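Local structure of OBody AM1L10 (Pyrobaculum aerophilum, 4GN3) at residues P7-H11 against V25-G29; E73-D78 against I108-A112. The protein is an engineered OB-fold protein derived from a nucleic-acid-binding domain of a hyperthermophilic archaeon and was probably selected to bind a protein target. All coordinates share one frame; numbering follows the deposited sequence.

Interaction 1. Residues P7-H11 against V25-G29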
ATOM      1  N   PRO B   7      25.783   6.449  -2.167  1.00 31.97           N
ATOM      2  CA  PRO B   7      25.790   7.909  -2.106  1.00 31.44           C
ATOM      3  C   PRO B   7      25.847   8.457  -0.689  1.00 30.80           C
ATOM      4  O   PRO B   7      25.475   7.774   0.267  1.00 31.06           O
ATOM      5  CB  PRO B   7      24.464   8.295  -2.773  1.00 31.43           C
ATOM      6  CG  PRO B   7      23.577   7.119  -2.547  1.00 31.08           C
ATOM      7  CD  PRO B   7      24.476   5.920  -2.605  1.00 31.81           C
ATOM      8  N   LYS B   8      26.331   9.687  -0.582  1.00 31.16           N
ATOM      9  CA  LYS B   8      26.368  10.432   0.660  1.00 32.02           C
ATOM     10  C   LYS B   8      24.957  10.903   1.012  1.00 30.68           C
ATOM     11  O   LYS B   8      24.230  11.406   0.157  1.00 29.31           O
ATOM     12  CB  LYS B   8      27.300  11.638   0.486  1.00 34.69           C
ATOM     13  CG  LYS B   8      27.667  12.386   1.756  1.00 38.36           C
ATOM     14  CD  LYS B   8      28.680  13.487   1.445  1.00 39.83           C
ATOM     15  CE  LYS B   8      29.325  14.042   2.703  1.00 41.66           C
ATOM     16  NZ  LYS B   8      28.371  14.830   3.534  1.00 42.99           N
ATOM     17  N   LYS B   9      24.584  10.717   2.272  1.00 30.23           N
ATOM     18  CA  LYS B   9      23.334  11.236   2.822  1.00 29.60           C
ATOM     19  C   LYS B   9      23.186  12.734   2.541  1.00 29.03           C
ATOM     20  O   LYS B   9      24.111  13.513   2.787  1.00 28.92           O
ATOM     21  CB  LYS B   9      23.317  10.965   4.324  1.00 30.47           C
ATOM     22  CG  LYS B   9      22.198  11.612   5.117  1.00 30.40           C
ATOM     23  CD  LYS B   9      22.368  11.233   6.572  1.00 31.39           C
ATOM     24  CE  LYS B   9      21.419  11.990   7.478  1.00 32.02           C
ATOM     25  NZ  LYS B   9      21.467  11.391   8.840  1.00 32.73           N
ATOM     26  N   THR B  10      22.035  13.136   2.007  1.00 26.83           N
ATOM     27  CA  THR B  10      21.793  14.556   1.733  1.00 25.76           C
ATOM     28  C   THR B  10      20.818  15.175   2.731  1.00 24.89           C
ATOM     29  O   THR B  10      20.915  16.357   3.049  1.00 24.88           O
ATOM     30  CB  THR B  10      21.278  14.802   0.294  1.00 25.63           C
ATOM     31  OG1 THR B  10      19.975  14.234   0.142  1.00 24.45           O
ATOM     32  CG2 THR B  10      22.225  14.196  -0.745  1.00 26.68           C
ATOM     33  N   HIS B  11      19.880  14.368   3.219  1.00 23.67           N
ATOM     34  CA  HIS B  11      18.801  14.849   4.073  1.00 23.44           C
ATOM     35  C   HIS B  11      18.558  13.919   5.222  1.00 22.76           C
ATOM     36  O   HIS B  11      18.573  12.705   5.060  1.00 22.57           O
ATOM     37  CB  HIS B  11      17.502  14.974   3.272  1.00 23.27           C
ATOM     38  CG  HIS B  11      17.521  16.075   2.247  1.00 24.16           C
ATOM     39  ND1 HIS B  11      18.202  15.973   1.095  1.00 24.04           N
ATOM     40  CD2 HIS B  11      16.912  17.327   2.236  1.00 25.15           C
ATOM     41  CE1 HIS B  11      18.050  17.102   0.384  1.00 25.12           C
ATOM     42  NE2 HIS B  11      17.252  17.927   1.077  1.00 25.78           N
ATOM     43  N   VAL B  25      16.856  13.109  -3.340  1.00 22.44           N
ATOM     44  CA  VAL B  25      17.453  13.110  -2.008  1.00 21.62           C
ATOM     45  C   VAL B  25      18.135  11.779  -1.734  1.00 21.12           C
ATOM     46  O   VAL B  25      17.831  10.767  -2.376  1.00 19.79           O
ATOM     47  CB  VAL B  25      16.399  13.356  -0.893  1.00 21.48           C
ATOM     48  CG1 VAL B  25      15.727  14.714  -1.076  1.00 21.94           C
ATOM     49  CG2 VAL B  25      15.363  12.231  -0.855  1.00 20.96           C
ATOM     50  N   VAL B  26      19.068  11.796  -0.787  1.00 20.99           N
ATOM     51  CA  VAL B  26      19.627  10.566  -0.257  1.00 21.34           C
ATOM     52  C   VAL B  26      19.364  10.540   1.242  1.00 20.82           C
ATOM     53  O   VAL B  26      19.798  11.434   1.963  1.00 21.30           O
ATOM     54  CB  VAL B  26      21.142  10.443  -0.538  1.00 22.18           C
ATOM     55  CG1 VAL B  26      21.677   9.145   0.048  1.00 21.86           C
ATOM     56  CG2 VAL B  26      21.421  10.507  -2.038  1.00 22.31           C
ATOM     57  N   VAL B  27      18.633   9.529   1.703  1.00 21.23           N
ATOM     58  CA  VAL B  27      18.414   9.335   3.140  1.00 21.79           C
ATOM     59  C   VAL B  27      19.212   8.123   3.625  1.00 22.15           C
ATOM     60  O   VAL B  27      19.512   7.219   2.846  1.00 22.44           O
ATOM     61  CB  VAL B  27      16.914   9.190   3.506  1.00 21.64           C
ATOM     62  CG1 VAL B  27      16.162  10.488   3.219  1.00 21.84           C
ATOM     63  CG2 VAL B  27      16.277   8.023   2.758  1.00 21.69           C
ATOM     64  N   ALA B  28      19.575   8.130   4.904  1.00 22.63           N
ATOM     65  CA  ALA B  28      20.351   7.040   5.493  1.00 23.26           C
ATOM     66  C   ALA B  28      19.913   6.807   6.922  1.00 22.34           C
ATOM     67  O   ALA B  28      19.756   7.747   7.692  1.00 22.76           O
ATOM     68  CB  ALA B  28      21.846   7.347   5.435  1.00 24.05           C
ATOM     69  N   GLY B  29      19.712   5.541   7.265  1.00 23.47           N
ATOM     70  CA  GLY B  29      19.276   5.166   8.599  1.00 23.53           C
ATOM     71  C   GLY B  29      18.947   3.695   8.643  1.00 24.02           C
ATOM     72  O   GLY B  29      19.539   2.900   7.911  1.00 24.82           O
TER
HETATM   73  O   HOH W   1      21.574   8.733   9.415  1.00 35.64           O
HETATM   74  O   HOH W   2      18.488  10.375   6.370  1.00 22.33           O
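V25 meets H11 face on: its CG1 lies 3.8 Å from the centroid of the imidazole ring, a CH-pi contact 24° off the ring normal and displaced toward the rim at ND1 and CE1. With chi1 at -61°, CG1 stands beside the backbone N of V25 and reaches one face of the ring. At V26 the polar contact becomes dense. Its N donates to T10 OG1 over 2.8 Å, almost straight at 178°, and the same OG1 lies in the plane of the imidazole at its edge, hydrogen-bonded to H11 ND1 at 2.7 Å. V26 O in turn accepts from T10 N and from H11 N, which approach opposite faces of the carbonyl plane. The V26 side chain turns toward the loop, with CG1 3.8 Å from P7 CG, while P7 also rests on V81 and W107. Were H11 replaced by an alanine, V25 CG1 would probably lose its ring face and the T10 hydroxyl its imidazole partner. V27 points mostly the other way, but its CG1 brushes H11 O. A28 CB packs along the aliphatic chain of K9, and water 1 joins K9 NZ to A28 O. V25, V27 and G29 make backbone bonds to strand 79-88, so that edge of this OB-fold strand is taken by the sheet. V26, the residue between, instead gives both its N and its O to an irregular loop, so its polar backbone is satisfied without another strand, through a threonine hydroxyl fixed by a histidine.

Interaction 2. Residues E73-D78 against I108-A112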
ATOM      1  N   GLU B  73      15.270  -8.669   0.426  1.00 31.74           N
ATOM      2  CA  GLU B  73      16.376  -8.904   1.364  1.00 32.87           C
ATOM      3  C   GLU B  73      16.233  -8.139   2.682  1.00 32.09           C
ATOM      4  O   GLU B  73      16.957  -8.415   3.642  1.00 29.93           O
ATOM      5  CB  GLU B  73      17.706  -8.486   0.740  1.00 36.66           C
ATOM      6  CG  GLU B  73      18.135  -9.239  -0.502  1.00 42.26           C
ATOM      7  CD  GLU B  73      19.442  -8.689  -1.045  1.00 47.76           C
ATOM      8  OE1 GLU B  73      20.488  -8.850  -0.372  1.00 51.07           O
ATOM      9  OE2 GLU B  73      19.421  -8.079  -2.135  1.00 51.35           O
ATOM     10  N   LEU B  74      15.321  -7.167   2.717  1.00 30.62           N
ATOM     11  CA  LEU B  74      15.196  -6.241   3.846  1.00 29.63           C
ATOM     12  C   LEU B  74      14.584  -6.855   5.102  1.00 29.10           C
ATOM     13  O   LEU B  74      13.636  -7.635   5.023  1.00 28.53           O
ATOM     14  CB  LEU B  74      14.369  -5.019   3.425  1.00 29.92           C
ATOM     15  CG  LEU B  74      14.975  -3.646   3.121  1.00 30.56           C
ATOM     16  CD1 LEU B  74      16.418  -3.675   2.652  1.00 30.72           C
ATOM     17  CD2 LEU B  74      14.100  -2.904   2.118  1.00 29.10           C
ATOM     18  N   SER B  75      15.143  -6.485   6.252  1.00 29.00           N
ATOM     19  CA  SER B  75      14.565  -6.769   7.566  1.00 28.86           C
ATOM     20  C   SER B  75      14.543  -5.491   8.400  1.00 28.40           C
ATOM     21  O   SER B  75      15.323  -4.567   8.158  1.00 26.81           O
ATOM     22  CB  SER B  75      15.396  -7.822   8.307  1.00 29.74           C
ATOM     23  OG  SER B  75      15.607  -8.962   7.499  1.00 33.04           O
ATOM     24  N   ARG B  76      13.663  -5.446   9.395  1.00 28.87           N
ATOM     25  CA  ARG B  76      13.669  -4.349  10.360  1.00 30.46           C
ATOM     26  C   ARG B  76      15.054  -4.240  10.986  1.00 29.77           C
ATOM     27  O   ARG B  76      15.718  -5.252  11.215  1.00 29.05           O
ATOM     28  CB  ARG B  76      12.627  -4.572  11.453  1.00 33.28           C
ATOM     29  CG  ARG B  76      11.188  -4.433  10.981  1.00 37.09           C
ATOM     30  CD  ARG B  76      10.221  -4.922  12.049  1.00 40.28           C
ATOM     31  NE  ARG B  76       9.963  -3.918  13.083  1.00 44.84           N
ATOM     32  CZ  ARG B  76       8.824  -3.232  13.205  1.00 48.22           C
ATOM     33  NH1 ARG B  76       7.822  -3.429  12.354  1.00 49.77           N
ATOM     34  NH2 ARG B  76       8.682  -2.347  14.184  1.00 49.75           N
ATOM     35  N   GLU B  77      15.477  -3.005  11.234  1.00 28.88           N
ATOM     36  CA  GLU B  77      16.784  -2.691  11.826  1.00 29.45           C
ATOM     37  C   GLU B  77      17.974  -2.750  10.860  1.00 28.06           C
ATOM     38  O   GLU B  77      19.081  -2.340  11.230  1.00 28.27           O
ATOM     39  CB  GLU B  77      17.054  -3.522  13.100  1.00 30.97           C
ATOM     40  CG  GLU B  77      16.088  -3.249  14.246  1.00 33.63           C
ATOM     41  CD  GLU B  77      16.106  -1.801  14.709  1.00 35.70           C
ATOM     42  OE1 GLU B  77      15.024  -1.265  15.006  1.00 37.73           O
ATOM     43  OE2 GLU B  77      17.196  -1.196  14.785  1.00 38.75           O
ATOM     44  N   ASP B  78      17.768  -3.243   9.637  1.00 27.03           N
ATOM     45  CA  ASP B  78      18.818  -3.162   8.606  1.00 26.77           C
ATOM     46  C   ASP B  78      19.226  -1.707   8.392  1.00 26.49           C
ATOM     47  O   ASP B  78      18.381  -0.808   8.433  1.00 26.13           O
ATOM     48  CB  ASP B  78      18.353  -3.749   7.271  1.00 27.94           C
ATOM     49  CG  ASP B  78      18.334  -5.266   7.260  1.00 28.80           C
ATOM     50  OD1 ASP B  78      18.726  -5.893   8.266  1.00 29.92           O
ATOM     51  OD2 ASP B  78      17.918  -5.835   6.234  1.00 29.51           O
ATOM     52  N   ILE B 108      21.957  -1.765   1.063  1.00 27.53           N
ATOM     53  CA  ILE B 108      21.967  -2.331   2.412  1.00 29.10           C
ATOM     54  C   ILE B 108      23.404  -2.300   2.926  1.00 30.71           C
ATOM     55  O   ILE B 108      24.271  -2.987   2.392  1.00 31.12           O
ATOM     56  CB  ILE B 108      21.414  -3.775   2.446  1.00 29.89           C
ATOM     57  CG1 ILE B 108      19.994  -3.827   1.868  1.00 29.50           C
ATOM     58  CG2 ILE B 108      21.437  -4.326   3.870  1.00 29.95           C
ATOM     59  CD1 ILE B 108      19.501  -5.229   1.578  1.00 30.13           C
ATOM     60  N   LEU B 109      23.656  -1.484   3.946  1.00 31.22           N
ATOM     61  CA  LEU B 109      25.004  -1.312   4.469  1.00 33.31           C
ATOM     62  C   LEU B 109      25.365  -2.407   5.458  1.00 36.31           C
ATOM     63  O   LEU B 109      26.493  -2.892   5.463  1.00 36.92           O
ATOM     64  CB  LEU B 109      25.186   0.078   5.079  1.00 33.18           C
ATOM     65  CG  LEU B 109      25.208   1.246   4.087  1.00 33.62           C
ATOM     66  CD1 LEU B 109      25.885   2.455   4.718  1.00 34.31           C
ATOM     67  CD2 LEU B 109      25.877   0.882   2.764  1.00 34.46           C
ATOM     68  N   ASN B 110      24.406  -2.795   6.293  1.00 38.31           N
ATOM     69  CA  ASN B 110      24.527  -4.028   7.065  1.00 42.30           C
ATOM     70  C   ASN B 110      23.188  -4.557   7.548  1.00 43.21           C
ATOM     71  O   ASN B 110      22.261  -3.786   7.825  1.00 41.71           O
ATOM     72  CB  ASN B 110      25.507  -3.886   8.236  1.00 45.62           C
ATOM     73  CG  ASN B 110      25.095  -2.815   9.213  1.00 48.00           C
ATOM     74  OD1 ASN B 110      25.353  -1.632   8.995  1.00 51.42           O
ATOM     75  ND2 ASN B 110      24.463  -3.225  10.309  1.00 50.35           N
ATOM     76  N   LYS B 111      23.103  -5.879   7.638  1.00 44.30           N
ATOM     77  CA  LYS B 111      21.910  -6.550   8.125  1.00 46.86           C
ATOM     78  C   LYS B 111      21.970  -6.650   9.646  1.00 49.09           C
ATOM     79  O   LYS B 111      23.056  -6.766  10.223  1.00 51.26           O
ATOM     80  CB  LYS B 111      21.756  -7.923   7.462  1.00 48.41           C
ATOM     81  CG  LYS B 111      21.624  -7.836   5.945  1.00 50.39           C
ATOM     82  CD  LYS B 111      21.138  -9.131   5.315  1.00 51.73           C
ATOM     83  CE  LYS B 111      20.878  -8.938   3.828  1.00 53.06           C
ATOM     84  NZ  LYS B 111      20.412 -10.186   3.158  1.00 53.69           N
ATOM     85  N   ALA B 112      20.803  -6.582  10.287  1.00 48.90           N
ATOM     86  CA  ALA B 112      20.701  -6.529  11.749  1.00 50.65           C
ATOM     87  C   ALA B 112      21.280  -7.766  12.443  1.00 50.23           C
ATOM     88  O   ALA B 112      20.903  -8.897  12.135  1.00 52.26           O
ATOM     89  CB  ALA B 112      19.256  -6.310  12.167  1.00 49.95           C
TER
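The carboxylate of D78 reaches the C-terminal residues through OD1, which accepts from A112 N at 3.0 Å, met nearly along its C-O axis. A chi1 of -76° sets CG beside the backbone N, which brings the carboxylate between S75 N and A112 N; OD2 takes S75 N, 2.9 Å away, from well above the carboxylate plane. One buried acid is therefore shared between its own turn and the chain end. K111 leaves from the same place, its CB 3.7 Å from D78 OD1, and its extended chain runs back toward E73. There the two side chains cross at about a right angle, and K111 NZ and E73 OE1 form only a long salt bridge of 3.8 Å. S75 to D78 make a type II beta turn, closed by D78 N to S75 O, on the way from the helix 65-73 of the OB-fold into strand 79-88. Opposite V79 of that strand, L109 and N110 form a classic beta bulge in strand 105-110, and N110 O comes up against D78 CA. Beside the ion pair lies an apolar patch: I108 CD1 is 3.6 Å from L74 CD1, the two side chains meeting at a slant, and E73 CB touches I108 CD1 as well. L74 continues inward onto V80 and L34. At the turn itself, A112 CB rests on E77 CB at 3.7 Å.

Both interactions hold irregular chain against the same curled OB-fold sheet, their centres about 16 Å apart with no touch between them. Interaction 1 lies nearer the centre of the chain and has the more buried strand partner: three successive valines, V26 turned to the N-terminal segment, V25 and V27 both touching I101 and I16. Interaction 2 sits further out, mostly among exposed residues, and joins the exit of the helix to the C-terminal end. Strand 79-88 connects them, pairing with strand 24-36 on one side and with strand 105-110 on the other. A hydroxyl, an imidazole and backbone groups carry the first; a carboxylate and a loose ion pair mark the second.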